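Side-chain contacts in 2-(hydroxymethyl)glutarate dehydrogenase (Eubacterium barkeri, PDB 3CKY), which catalyses the NADH-dependent interconversion of 2-formylglutarate and (S)-2-hydroxymethylglutarate in the bacterial fermentation of nicotinate: residues 49-53 with 54-58; 32-36 with 37-41; 86-89 with 90-94; 142-145 with 146-149. One frame throughout, in Å; residues are numbered along the deposited sequence.

Contact 1 of 4, residues 49-53 with 54-58; sequences QACEN and NQKVA
Asn-54 follows Asn-53 as the first residue of the helix that Asn-53 caps, and its own side-chain amide is turned off toward Phe-33 of the adjacent strand. At Gln-55 the approach is still slight: CB passes 3.5 Å from OD1 of Asn-53, and the chain then runs on, away from the cap. Lys-56 carries most of the contact. Its backbone N donates to OD1 of Asn-53 at 2.8 Å, nearly along the C=O axis (167° at the oxygen), so the amide oxygen stands in for the carbonyl that a preceding helical turn would have supplied. The Asn-53 side chain can do this because its CG sits between the backbone N and the carbonyl carbon (chi1 53°), which folds the amide forward over the first turn. CG of Lys-56 comes within 3.2 Å of the same OD1, and the two side chains cross at about a right angle. Beyond CG the lysine bends at three successive torsions and doubles back over the loop, where CE lies 3.8 Å from CB of Glu-52 and NZ ends 3.6 Å from CA of Cys-51. NZ and the Glu-52 carboxylate remain well separated, and the lysine meets the glutamate through its aliphatic part. Val-57 takes up the backbone O of Asn-53 with its N, at 3.3 Å, while CG2 packs 3.6 Å from CB of Cys-51 and lies close to SG as well. The whole is an asparagine N-cap, joining edge strand 49-50 to helix 54-60 of the Rossmann domain.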
ATOM      1  N   GLN A  49      -0.713  44.031 -24.892  1.00 73.34           N
ATOM      2  CA  GLN A  49      -1.703  44.999 -24.438  1.00 73.53           C
ATOM      3  C   GLN A  49      -2.213  44.618 -23.045  1.00 73.44           C
ATOM      4  O   GLN A  49      -2.871  43.591 -22.870  1.00 73.35           O
ATOM      5  CB  GLN A  49      -2.857  45.097 -25.439  1.00 73.70           C
ATOM      6  CG  GLN A  49      -2.461  45.771 -26.756  1.00 74.23           C
ATOM      7  CD  GLN A  49      -3.656  46.195 -27.597  1.00 74.41           C
ATOM      8  OE1 GLN A  49      -3.758  45.836 -28.771  1.00 75.81           O
ATOM      9  NE2 GLN A  49      -4.564  46.962 -27.000  1.00 75.31           N
ATOM     10  N   ALA A  50      -1.895  45.450 -22.054  1.00 73.34           N
ATOM     11  CA  ALA A  50      -2.269  45.183 -20.668  1.00 73.16           C
ATOM     12  C   ALA A  50      -3.778  45.321 -20.460  1.00 73.04           C
ATOM     13  O   ALA A  50      -4.436  46.125 -21.124  1.00 72.96           O
ATOM     14  CB  ALA A  50      -1.515  46.110 -19.726  1.00 73.04           C
ATOM     15  N   CYS A  51      -4.311  44.515 -19.546  1.00 72.89           N
ATOM     16  CA  CYS A  51      -5.727  44.550 -19.187  1.00 72.67           C
ATOM     17  C   CYS A  51      -5.886  44.713 -17.677  1.00 72.55           C
ATOM     18  O   CYS A  51      -4.984  44.386 -16.904  1.00 72.54           O
ATOM     19  CB  CYS A  51      -6.430  43.271 -19.649  1.00 72.70           C
ATOM     20  SG  CYS A  51      -6.421  43.002 -21.427  1.00 72.35           S
ATOM     21  N   GLU A  52      -7.051  45.210 -17.274  1.00 72.23           N
ATOM     22  CA  GLU A  52      -7.344  45.534 -15.879  1.00 72.01           C
ATOM     23  C   GLU A  52      -7.567  44.295 -15.015  1.00 71.76           C
ATOM     24  O   GLU A  52      -7.296  44.310 -13.814  1.00 71.67           O
ATOM     25  CB  GLU A  52      -8.598  46.405 -15.829  1.00 72.10           C
ATOM     26  CG  GLU A  52      -8.852  47.114 -14.518  1.00 72.20           C
ATOM     27  CD  GLU A  52     -10.174  47.843 -14.535  1.00 72.07           C
ATOM     28  OE1 GLU A  52     -11.221  47.168 -14.617  1.00 71.86           O
ATOM     29  OE2 GLU A  52     -10.166  49.089 -14.476  1.00 72.80           O
ATOM     30  N   ASN A  53      -8.071  43.233 -15.633  1.00 71.49           N
ATOM     31  CA  ASN A  53      -8.446  42.017 -14.914  1.00 71.25           C
ATOM     32  C   ASN A  53      -8.656  40.840 -15.870  1.00 71.00           C
ATOM     33  O   ASN A  53      -8.540  40.999 -17.084  1.00 71.10           O
ATOM     34  CB  ASN A  53      -9.716  42.281 -14.099  1.00 71.14           C
ATOM     35  CG  ASN A  53     -10.839  42.845 -14.942  1.00 71.07           C
ATOM     36  OD1 ASN A  53     -11.203  42.278 -15.970  1.00 70.94           O
ATOM     37  ND2 ASN A  53     -11.401  43.973 -14.507  1.00 71.11           N
ATOM     38  N   ASN A  54      -8.966  39.670 -15.317  1.00 70.73           N
ATOM     39  CA  ASN A  54      -9.208  38.453 -16.112  1.00 70.46           C
ATOM     40  C   ASN A  54     -10.353  38.581 -17.111  1.00 70.18           C
ATOM     41  O   ASN A  54     -10.239  38.143 -18.253  1.00 70.00           O
ATOM     42  CB  ASN A  54      -9.508  37.261 -15.196  1.00 70.45           C
ATOM     43  CG  ASN A  54      -8.307  36.829 -14.365  1.00 70.36           C
ATOM     44  OD1 ASN A  54      -7.164  37.130 -14.695  1.00 70.33           O
ATOM     45  ND2 ASN A  54      -8.569  36.108 -13.280  1.00 70.05           N
ATOM     46  N   GLN A  55     -11.460  39.165 -16.671  1.00 69.98           N
ATOM     47  CA  GLN A  55     -12.617  39.370 -17.541  1.00 69.73           C
ATOM     48  C   GLN A  55     -12.268  40.211 -18.768  1.00 69.50           C
ATOM     49  O   GLN A  55     -12.678  39.884 -19.886  1.00 69.42           O
ATOM     50  CB  GLN A  55     -13.745  40.042 -16.766  1.00 69.73           C
ATOM     51  CG  GLN A  55     -14.303  39.184 -15.653  1.00 69.90           C
ATOM     52  CD  GLN A  55     -15.615  39.719 -15.127  1.00 69.66           C
ATOM     53  OE1 GLN A  55     -15.768  40.925 -14.921  1.00 70.02           O
ATOM     54  NE2 GLN A  55     -16.573  38.826 -14.916  1.00 68.96           N
ATOM     55  N   LYS A  56     -11.513  41.289 -18.547  1.00 69.20           N
ATOM     56  CA  LYS A  56     -11.048  42.159 -19.632  1.00 68.98           C
ATOM     57  C   LYS A  56     -10.282  41.372 -20.690  1.00 68.74           C
ATOM     58  O   LYS A  56     -10.545  41.514 -21.885  1.00 68.68           O
ATOM     59  CB  LYS A  56     -10.160  43.278 -19.080  1.00 69.03           C
ATOM     60  CG  LYS A  56     -10.915  44.374 -18.331  1.00 69.14           C
ATOM     61  CD  LYS A  56     -11.270  45.548 -19.233  1.00 69.35           C
ATOM     62  CE  LYS A  56     -10.131  46.564 -19.338  1.00 69.61           C
ATOM     63  NZ  LYS A  56      -8.912  46.041 -20.020  1.00 69.43           N
ATOM     64  N   VAL A  57      -9.344  40.535 -20.247  1.00 68.47           N
ATOM     65  CA  VAL A  57      -8.600  39.674 -21.158  1.00 68.27           C
ATOM     66  C   VAL A  57      -9.567  38.743 -21.892  1.00 68.25           C
ATOM     67  O   VAL A  57      -9.490  38.595 -23.115  1.00 68.37           O
ATOM     68  CB  VAL A  57      -7.535  38.824 -20.420  1.00 68.32           C
ATOM     69  CG1 VAL A  57      -6.799  37.915 -21.402  1.00 67.83           C
ATOM     70  CG2 VAL A  57      -6.550  39.718 -19.677  1.00 68.05           C
ATOM     71  N   ALA A  58     -10.483  38.136 -21.138  1.00 68.00           N
ATOM     72  CA  ALA A  58     -11.457  37.192 -21.690  1.00 67.80           C
ATOM     73  C   ALA A  58     -12.289  37.789 -22.830  1.00 67.64           C
ATOM     74  O   ALA A  58     -12.427  37.179 -23.891  1.00 67.72           O
ATOM     75  CB  ALA A  58     -12.374  36.676 -20.584  1.00 67.77           C
TER

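Contact 2 of 4, residues 32-36 with 37-41; sequences AFDLM and EANVA
CG2 of Val-40 reaches back from the first turns of helix 37-44 to the end of strand 29-33, lying 3.7 Å from the backbone N of Asp-34 and 4.1 Å from its CB. With CG1 anti to the valine's backbone N (chi1 178°), CG2 is the branch left facing the strand. From the preceding residue, the Asn-39 amide approaches the Asp-34 carboxylate, with ND2 3.6 Å from OD1; the two planes are turned 85° from each other, nearly perpendicular. Met-36 runs alongside Asn-39, both side chains pointing the same way. A bend at chi3 brings the methyl CE of Met-36 to within 3.9 Å of ND2 of Asn-39, and the amide nitrogen has the carboxylate and the thioether methyl as neighbours. The backbone adds one weak link, from N of Asn-39 to O of Met-36 at 3.5 Å. This is the strand-to-helix turn of a beta-alpha-beta unit in the Rossmann domain. Asp-34, just past the end of the second strand, corresponds in position to the acid that meets the adenosine ribose in many NAD-dependent Rossmann enzymes. What sets the carboxylate is a pair of backbone amides. OD2 of Asp-34 takes the N of Met-36 at 2.9 Å, closing an Asx turn; the donor arrives on the anti side, 21° out of the carboxylate plane. OD1 accepts from the N of Leu-12, in the glycine-rich loop inferred by similarity to bind NAD. Further back, strand 29-33 is bonded at Ala-32 to Gln-49 and Cys-51, and at Phe-33 to Phe-9 and Gly-11.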
ATOM      1  N   ALA A  32      -3.080  40.636 -21.854  1.00 75.37           N
ATOM      2  CA  ALA A  32      -2.529  40.006 -20.654  1.00 75.38           C
ATOM      3  C   ALA A  32      -2.906  40.694 -19.335  1.00 75.35           C
ATOM      4  O   ALA A  32      -2.980  41.924 -19.248  1.00 75.23           O
ATOM      5  CB  ALA A  32      -1.013  39.910 -20.773  1.00 75.41           C
ATOM      6  N   PHE A  33      -3.146  39.868 -18.316  1.00 75.38           N
ATOM      7  CA  PHE A  33      -3.275  40.320 -16.934  1.00 75.33           C
ATOM      8  C   PHE A  33      -2.605  39.346 -15.960  1.00 75.21           C
ATOM      9  O   PHE A  33      -2.585  38.133 -16.179  1.00 75.12           O
ATOM     10  CB  PHE A  33      -4.741  40.484 -16.533  1.00 75.50           C
ATOM     11  CG  PHE A  33      -4.927  40.757 -15.064  1.00 75.55           C
ATOM     12  CD1 PHE A  33      -4.727  42.032 -14.552  1.00 76.16           C
ATOM     13  CD2 PHE A  33      -5.264  39.734 -14.189  1.00 75.75           C
ATOM     14  CE1 PHE A  33      -4.878  42.286 -13.194  1.00 76.01           C
ATOM     15  CE2 PHE A  33      -5.421  39.978 -12.832  1.00 75.74           C
ATOM     16  CZ  PHE A  33      -5.228  41.256 -12.333  1.00 75.77           C
ATOM     17  N   ASP A  34      -2.089  39.903 -14.868  1.00 75.21           N
ATOM     18  CA  ASP A  34      -1.479  39.142 -13.789  1.00 75.15           C
ATOM     19  C   ASP A  34      -1.623  39.955 -12.504  1.00 75.14           C
ATOM     20  O   ASP A  34      -1.662  41.187 -12.551  1.00 75.29           O
ATOM     21  CB  ASP A  34      -0.001  38.889 -14.101  1.00 75.13           C
ATOM     22  CG  ASP A  34       0.612  37.812 -13.222  1.00 75.25           C
ATOM     23  OD1 ASP A  34       1.111  36.808 -13.772  1.00 75.57           O
ATOM     24  OD2 ASP A  34       0.594  37.960 -11.984  1.00 75.39           O
ATOM     25  N   LEU A  35      -1.715  39.271 -11.364  1.00 75.11           N
ATOM     26  CA  LEU A  35      -1.735  39.945 -10.058  1.00 75.01           C
ATOM     27  C   LEU A  35      -0.491  40.816  -9.889  1.00 74.86           C
ATOM     28  O   LEU A  35      -0.589  41.984  -9.515  1.00 74.82           O
ATOM     29  CB  LEU A  35      -1.815  38.928  -8.910  1.00 75.17           C
ATOM     30  CG  LEU A  35      -3.202  38.519  -8.402  1.00 75.27           C
ATOM     31  CD1 LEU A  35      -4.191  38.319  -9.546  1.00 75.48           C
ATOM     32  CD2 LEU A  35      -3.096  37.257  -7.534  1.00 74.96           C
ATOM     33  N   MET A  36       0.669  40.232 -10.184  1.00 74.67           N
ATOM     34  CA  MET A  36       1.948  40.936 -10.117  1.00 74.61           C
ATOM     35  C   MET A  36       2.133  41.866 -11.320  1.00 74.31           C
ATOM     36  O   MET A  36       2.123  41.424 -12.474  1.00 74.24           O
ATOM     37  CB  MET A  36       3.091  39.924 -10.026  1.00 74.60           C
ATOM     38  CG  MET A  36       3.076  39.132  -8.725  1.00 74.75           C
ATOM     39  SD  MET A  36       3.835  37.505  -8.846  1.00 75.67           S
ATOM     40  CE  MET A  36       2.623  36.605  -9.823  1.00 74.96           C
ATOM     41  N   GLU A  37       2.313  43.154 -11.032  1.00 74.03           N
ATOM     42  CA  GLU A  37       2.315  44.208 -12.052  1.00 73.82           C
ATOM     43  C   GLU A  37       3.540  44.164 -12.972  1.00 73.51           C
ATOM     44  O   GLU A  37       3.421  44.377 -14.181  1.00 73.54           O
ATOM     45  CB  GLU A  37       2.221  45.584 -11.383  1.00 73.84           C
ATOM     46  CG  GLU A  37       0.909  45.831 -10.638  1.00 73.97           C
ATOM     47  CD  GLU A  37       1.006  46.960  -9.624  1.00 74.19           C
ATOM     48  OE1 GLU A  37       1.926  46.922  -8.779  1.00 74.97           O
ATOM     49  OE2 GLU A  37       0.160  47.883  -9.659  1.00 74.90           O
ATOM     50  N   ALA A  38       4.710  43.898 -12.393  1.00 73.12           N
ATOM     51  CA  ALA A  38       5.971  43.834 -13.144  1.00 72.74           C
ATOM     52  C   ALA A  38       5.942  42.822 -14.288  1.00 72.38           C
ATOM     53  O   ALA A  38       6.621  43.012 -15.300  1.00 72.54           O
ATOM     54  CB  ALA A  38       7.126  43.519 -12.204  1.00 72.71           C
ATOM     55  N   ASN A  39       5.165  41.752 -14.122  1.00 71.82           N
ATOM     56  CA  ASN A  39       5.019  40.734 -15.162  1.00 71.54           C
ATOM     57  C   ASN A  39       4.292  41.283 -16.387  1.00 70.87           C
ATOM     58  O   ASN A  39       4.692  41.019 -17.520  1.00 70.71           O
ATOM     59  CB  ASN A  39       4.284  39.502 -14.620  1.00 71.60           C
ATOM     60  CG  ASN A  39       5.103  38.729 -13.590  1.00 72.23           C
ATOM     61  OD1 ASN A  39       6.246  39.078 -13.297  1.00 73.56           O
ATOM     62  ND2 ASN A  39       4.517  37.665 -13.044  1.00 72.87           N
ATOM     63  N   VAL A  40       3.232  42.052 -16.150  1.00 70.22           N
ATOM     64  CA  VAL A  40       2.495  42.703 -17.232  1.00 69.96           C
ATOM     65  C   VAL A  40       3.407  43.691 -17.963  1.00 69.90           C
ATOM     66  O   VAL A  40       3.440  43.716 -19.194  1.00 69.83           O
ATOM     67  CB  VAL A  40       1.230  43.433 -16.712  1.00 69.64           C
ATOM     68  CG1 VAL A  40       0.502  44.137 -17.851  1.00 68.89           C
ATOM     69  CG2 VAL A  40       0.296  42.449 -16.010  1.00 68.97           C
ATOM     70  N   ALA A  41       4.160  44.483 -17.199  1.00 69.93           N
ATOM     71  CA  ALA A  41       5.093  45.456 -17.771  1.00 70.20           C
ATOM     72  C   ALA A  41       6.159  44.788 -18.643  1.00 70.36           C
ATOM     73  O   ALA A  41       6.516  45.302 -19.706  1.00 70.50           O
ATOM     74  CB  ALA A  41       5.750  46.280 -16.667  1.00 70.03           C
TER

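Contact 3 of 4, residues 86-89 with 90-94; sequences SACK and AGTVI
The carbonyl of Lys-89 receives both hydrogen-bond donors of Thr-92, hydroxyl and backbone N, on one face of its plane. OG1 of Thr-92 donates from above that plane, 35° out of it, at 2.6 Å from O of Lys-89, and the backbone N of Thr-92 is tilted by nearly as much, at 3.3 Å from the same oxygen. The second of these bonds closes a type II beta turn, Lys-89 to Thr-92, which leads from helix 84-87 into strand 93-96, a central parallel strand of the Rossmann domain. Gly-91 takes the third position with a positive phi of 89°, a backbone conformation in which a side chain would collide with the Ala-90 carbonyl oxygen. The hydroxyl of the buried Thr-92 is used twice: it donates to the carbonyl and accepts from a water, 3.0 Å from OG1, which in turn accepts from the N of Lys-89. The hydroxyl and the backbone N of Thr-92 can share one acceptor because OG1 stands beside that N, anti to the carbonyl carbon (chi1 -58°). The first torsion of Lys-89 sets CG beside the next peptide, and the bend at chi2 keeps CD near it, 3.5 Å from the N of Ala-90, while the ammonium end leads away from the turn. Under the turn the contact becomes apolar, where Cys-88 faces the start of the strand. Ile-64 of strand 63-66 touches Cys-88, Thr-92 and Ile-94, and Ile-117 covers the cysteine and the isoleucine. CB of Cys-88 lies 4.2 Å from CB of Thr-92, and SG extends further along, to rest 3.7 Å from CD1 of Ile-94.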
ATOM      1  N   SER A  86     -17.963  33.563 -18.149  1.00 68.04           N
ATOM      2  CA  SER A  86     -19.058  34.505 -18.366  1.00 67.96           C
ATOM      3  C   SER A  86     -18.654  35.696 -19.248  1.00 67.77           C
ATOM      4  O   SER A  86     -19.508  36.306 -19.893  1.00 67.73           O
ATOM      5  CB  SER A  86     -19.615  35.011 -17.027  1.00 68.02           C
ATOM      6  OG  SER A  86     -18.688  35.854 -16.364  1.00 68.75           O
ATOM      7  N   ALA A  87     -17.360  36.018 -19.275  1.00 67.42           N
ATOM      8  CA  ALA A  87     -16.851  37.168 -20.030  1.00 67.19           C
ATOM      9  C   ALA A  87     -16.331  36.814 -21.428  1.00 67.00           C
ATOM     10  O   ALA A  87     -15.977  37.709 -22.192  1.00 67.03           O
ATOM     11  CB  ALA A  87     -15.758  37.868 -19.238  1.00 67.00           C
ATOM     12  N   CYS A  88     -16.272  35.523 -21.756  1.00 66.82           N
ATOM     13  CA  CYS A  88     -15.844  35.084 -23.085  1.00 66.57           C
ATOM     14  C   CYS A  88     -16.978  35.189 -24.090  1.00 66.47           C
ATOM     15  O   CYS A  88     -18.129  34.886 -23.769  1.00 66.48           O
ATOM     16  CB  CYS A  88     -15.387  33.629 -23.063  1.00 66.55           C
ATOM     17  SG  CYS A  88     -13.872  33.330 -22.187  1.00 66.23           S
ATOM     18  N   LYS A  89     -16.638  35.605 -25.309  1.00 66.26           N
ATOM     19  CA  LYS A  89     -17.555  35.512 -26.437  1.00 66.02           C
ATOM     20  C   LYS A  89     -17.613  34.054 -26.865  1.00 65.82           C
ATOM     21  O   LYS A  89     -16.665  33.296 -26.643  1.00 65.43           O
ATOM     22  CB  LYS A  89     -17.078  36.395 -27.596  1.00 66.14           C
ATOM     23  CG  LYS A  89     -17.961  36.378 -28.851  1.00 66.32           C
ATOM     24  CD  LYS A  89     -19.393  36.891 -28.606  1.00 66.39           C
ATOM     25  CE  LYS A  89     -19.420  38.381 -28.289  1.00 66.62           C
ATOM     26  NZ  LYS A  89     -20.704  39.020 -28.671  1.00 66.19           N
ATOM     27  N   ALA A  90     -18.737  33.654 -27.449  1.00 65.53           N
ATOM     28  CA  ALA A  90     -18.887  32.301 -27.976  1.00 65.49           C
ATOM     29  C   ALA A  90     -17.882  32.047 -29.102  1.00 65.35           C
ATOM     30  O   ALA A  90     -17.558  32.950 -29.872  1.00 65.23           O
ATOM     31  CB  ALA A  90     -20.309  32.078 -28.466  1.00 65.31           C
ATOM     32  N   GLY A  91     -17.374  30.819 -29.169  1.00 65.34           N
ATOM     33  CA  GLY A  91     -16.341  30.453 -30.141  1.00 65.36           C
ATOM     34  C   GLY A  91     -14.925  30.679 -29.637  1.00 65.34           C
ATOM     35  O   GLY A  91     -13.960  30.323 -30.314  1.00 65.37           O
ATOM     36  N   THR A  92     -14.800  31.278 -28.453  1.00 65.37           N
ATOM     37  CA  THR A  92     -13.508  31.481 -27.820  1.00 65.37           C
ATOM     38  C   THR A  92     -13.009  30.128 -27.341  1.00 65.36           C
ATOM     39  O   THR A  92     -13.802  29.284 -26.913  1.00 65.45           O
ATOM     40  CB  THR A  92     -13.606  32.457 -26.625  1.00 65.34           C
ATOM     41  OG1 THR A  92     -14.133  33.715 -27.071  1.00 66.01           O
ATOM     42  CG2 THR A  92     -12.240  32.685 -25.988  1.00 65.37           C
ATOM     43  N   VAL A  93     -11.700  29.918 -27.436  1.00 65.30           N
ATOM     44  CA  VAL A  93     -11.071  28.692 -26.953  1.00 65.27           C
ATOM     45  C   VAL A  93     -10.231  29.002 -25.715  1.00 65.34           C
ATOM     46  O   VAL A  93      -9.408  29.918 -25.741  1.00 65.39           O
ATOM     47  CB  VAL A  93     -10.155  28.055 -28.022  1.00 65.38           C
ATOM     48  CG1 VAL A  93      -9.577  26.728 -27.521  1.00 64.72           C
ATOM     49  CG2 VAL A  93     -10.907  27.853 -29.337  1.00 65.02           C
ATOM     50  N   ILE A  94     -10.459  28.249 -24.637  1.00 65.15           N
ATOM     51  CA  ILE A  94      -9.628  28.319 -23.440  1.00 65.16           C
ATOM     52  C   ILE A  94      -8.629  27.171 -23.490  1.00 64.99           C
ATOM     53  O   ILE A  94      -9.017  26.024 -23.689  1.00 65.02           O
ATOM     54  CB  ILE A  94     -10.443  28.157 -22.140  1.00 65.26           C
ATOM     55  CG1 ILE A  94     -11.670  29.084 -22.120  1.00 65.92           C
ATOM     56  CG2 ILE A  94      -9.546  28.398 -20.928  1.00 64.87           C
ATOM     57  CD1 ILE A  94     -11.351  30.569 -22.174  1.00 66.88           C
TER
HETATM   58  O   HOH W   1     -13.772  36.524 -26.038  1.00 75.29           O

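Contact 4 of 4, residues 142-145 with 146-149; sequences ASEA and VFEK
Val-146 meets Ser-143 through both its backbone and its side chain. The serine, at the N-cap of helix 144-157, has OG between its backbone N and carbonyl carbon (chi1 72°), from where it accepts the N of Val-146 at 3.1 Å; CG2 of the valine is as close to the same oxygen. The other branch of Val-146, CG1, turns to the buried Ala-142, 4.2 Å from its CB. Ala-145, the next of the three main contributors, takes part through its backbone, offering its O to the N of Lys-149 in a normal helical bond of 3.1 Å. Glu-144 is the third. The Glu-144 side chain sets out away from the turn, but a bend at chi2 (50°) swings the carboxylate back over Glu-148, one turn on. OE2 of Glu-144 and OE1 of Glu-148 come within 2.8 Å, their carboxylate planes 42° apart; so short an approach between two acids suggests that one of them probably holds a proton. Below this pair the N of Glu-148 bonds to the O of Glu-144. The first turn lies over the sheet between strands 118-125 and 158-165: Val-146 packs on Asp-118 and Val-120 of the former, while on the latter Phe-147 stacks its ring with His-163 and touches Ile-161.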
ATOM      1  N   ALA A 142      -8.626  17.505 -27.109  1.00 62.79           N
ATOM      2  CA  ALA A 142      -9.629  18.334 -27.781  1.00 62.79           C
ATOM      3  C   ALA A 142     -10.281  17.590 -28.933  1.00 62.83           C
ATOM      4  O   ALA A 142      -9.860  16.493 -29.284  1.00 62.83           O
ATOM      5  CB  ALA A 142      -8.985  19.622 -28.282  1.00 62.58           C
ATOM      6  N   SER A 143     -11.318  18.190 -29.511  1.00 63.13           N
ATOM      7  CA  SER A 143     -11.889  17.700 -30.766  1.00 63.28           C
ATOM      8  C   SER A 143     -10.884  17.949 -31.887  1.00 63.42           C
ATOM      9  O   SER A 143      -9.973  18.765 -31.746  1.00 63.34           O
ATOM     10  CB  SER A 143     -13.219  18.396 -31.080  1.00 63.16           C
ATOM     11  OG  SER A 143     -13.011  19.737 -31.478  1.00 63.01           O
ATOM     12  N   GLU A 144     -11.050  17.244 -32.998  1.00 63.94           N
ATOM     13  CA  GLU A 144     -10.194  17.456 -34.161  1.00 64.01           C
ATOM     14  C   GLU A 144     -10.302  18.892 -34.666  1.00 63.99           C
ATOM     15  O   GLU A 144      -9.290  19.538 -34.929  1.00 63.94           O
ATOM     16  CB  GLU A 144     -10.549  16.471 -35.281  1.00 64.27           C
ATOM     17  CG  GLU A 144      -9.613  16.524 -36.488  1.00 64.97           C
ATOM     18  CD  GLU A 144      -8.141  16.447 -36.105  1.00 67.27           C
ATOM     19  OE1 GLU A 144      -7.776  15.579 -35.287  1.00 68.11           O
ATOM     20  OE2 GLU A 144      -7.348  17.263 -36.620  1.00 68.83           O
ATOM     21  N   ALA A 145     -11.535  19.383 -34.778  1.00 64.00           N
ATOM     22  CA  ALA A 145     -11.807  20.741 -35.249  1.00 63.98           C
ATOM     23  C   ALA A 145     -11.122  21.796 -34.385  1.00 64.03           C
ATOM     24  O   ALA A 145     -10.528  22.735 -34.906  1.00 64.20           O
ATOM     25  CB  ALA A 145     -13.311  20.990 -35.283  1.00 63.79           C
ATOM     26  N   VAL A 146     -11.209  21.636 -33.067  1.00 64.06           N
ATOM     27  CA  VAL A 146     -10.632  22.596 -32.130  1.00 64.11           C
ATOM     28  C   VAL A 146      -9.098  22.518 -32.111  1.00 64.31           C
ATOM     29  O   VAL A 146      -8.425  23.542 -31.957  1.00 64.23           O
ATOM     30  CB  VAL A 146     -11.196  22.396 -30.693  1.00 64.20           C
ATOM     31  CG1 VAL A 146     -10.453  23.267 -29.688  1.00 63.71           C
ATOM     32  CG2 VAL A 146     -12.693  22.702 -30.659  1.00 63.70           C
ATOM     33  N   PHE A 147      -8.545  21.317 -32.260  1.00 64.37           N
ATOM     34  CA  PHE A 147      -7.090  21.169 -32.346  1.00 64.53           C
ATOM     35  C   PHE A 147      -6.528  21.900 -33.560  1.00 64.73           C
ATOM     36  O   PHE A 147      -5.543  22.630 -33.430  1.00 64.80           O
ATOM     37  CB  PHE A 147      -6.663  19.702 -32.396  1.00 64.36           C
ATOM     38  CG  PHE A 147      -5.176  19.520 -32.550  1.00 64.33           C
ATOM     39  CD1 PHE A 147      -4.326  19.674 -31.457  1.00 64.18           C
ATOM     40  CD2 PHE A 147      -4.620  19.218 -33.787  1.00 63.90           C
ATOM     41  CE1 PHE A 147      -2.946  19.518 -31.592  1.00 64.13           C
ATOM     42  CE2 PHE A 147      -3.240  19.056 -33.930  1.00 64.01           C
ATOM     43  CZ  PHE A 147      -2.404  19.202 -32.827  1.00 63.90           C
ATOM     44  N   GLU A 148      -7.147  21.704 -34.726  1.00 64.75           N
ATOM     45  CA  GLU A 148      -6.710  22.382 -35.948  1.00 65.01           C
ATOM     46  C   GLU A 148      -6.806  23.897 -35.785  1.00 65.10           C
ATOM     47  O   GLU A 148      -5.939  24.640 -36.243  1.00 65.28           O
ATOM     48  CB  GLU A 148      -7.554  21.944 -37.149  1.00 65.02           C
ATOM     49  CG  GLU A 148      -7.339  20.501 -37.569  1.00 65.15           C
ATOM     50  CD  GLU A 148      -8.381  20.015 -38.558  1.00 65.70           C
ATOM     51  OE1 GLU A 148      -8.680  18.805 -38.538  1.00 67.45           O
ATOM     52  OE2 GLU A 148      -8.906  20.829 -39.359  1.00 66.55           O
ATOM     53  N   LYS A 149      -7.871  24.340 -35.127  1.00 65.15           N
ATOM     54  CA  LYS A 149      -8.084  25.749 -34.836  1.00 65.06           C
ATOM     55  C   LYS A 149      -6.893  26.337 -34.077  1.00 65.09           C
ATOM     56  O   LYS A 149      -6.331  27.343 -34.494  1.00 65.34           O
ATOM     57  CB  LYS A 149      -9.377  25.916 -34.029  1.00 65.23           C
ATOM     58  CG  LYS A 149      -9.972  27.314 -34.028  1.00 65.41           C
ATOM     59  CD  LYS A 149     -11.471  27.265 -33.706  1.00 65.60           C
ATOM     60  CE  LYS A 149     -12.110  28.653 -33.747  1.00 66.16           C
ATOM     61  NZ  LYS A 149     -13.606  28.608 -33.691  1.00 66.10           N
TER

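How the contacts relate
Following the chain, contact 2 comes first, turning strand 29-33 into helix 37-44. Contact 1 then turns the edge strand 49-50 into helix 54-60, contact 3 brings the chain from helix 84-87 into strand 93-96, and contact 4 starts helix 144-157 after strand 136-141. Each closes a short local turn, and the four run in series, without nesting or crossing. Contacts 1 and 2 are joined by the pairing of strands 29-33 and 49-50. Contact 1 meets contact 3 where Ala-58 packs on Ala-87 and Cys-88, and contact 3 reaches contact 4 through Val-93 and Val-146. Contacts 2 and 4 lie about 30 Å apart, centre to centre.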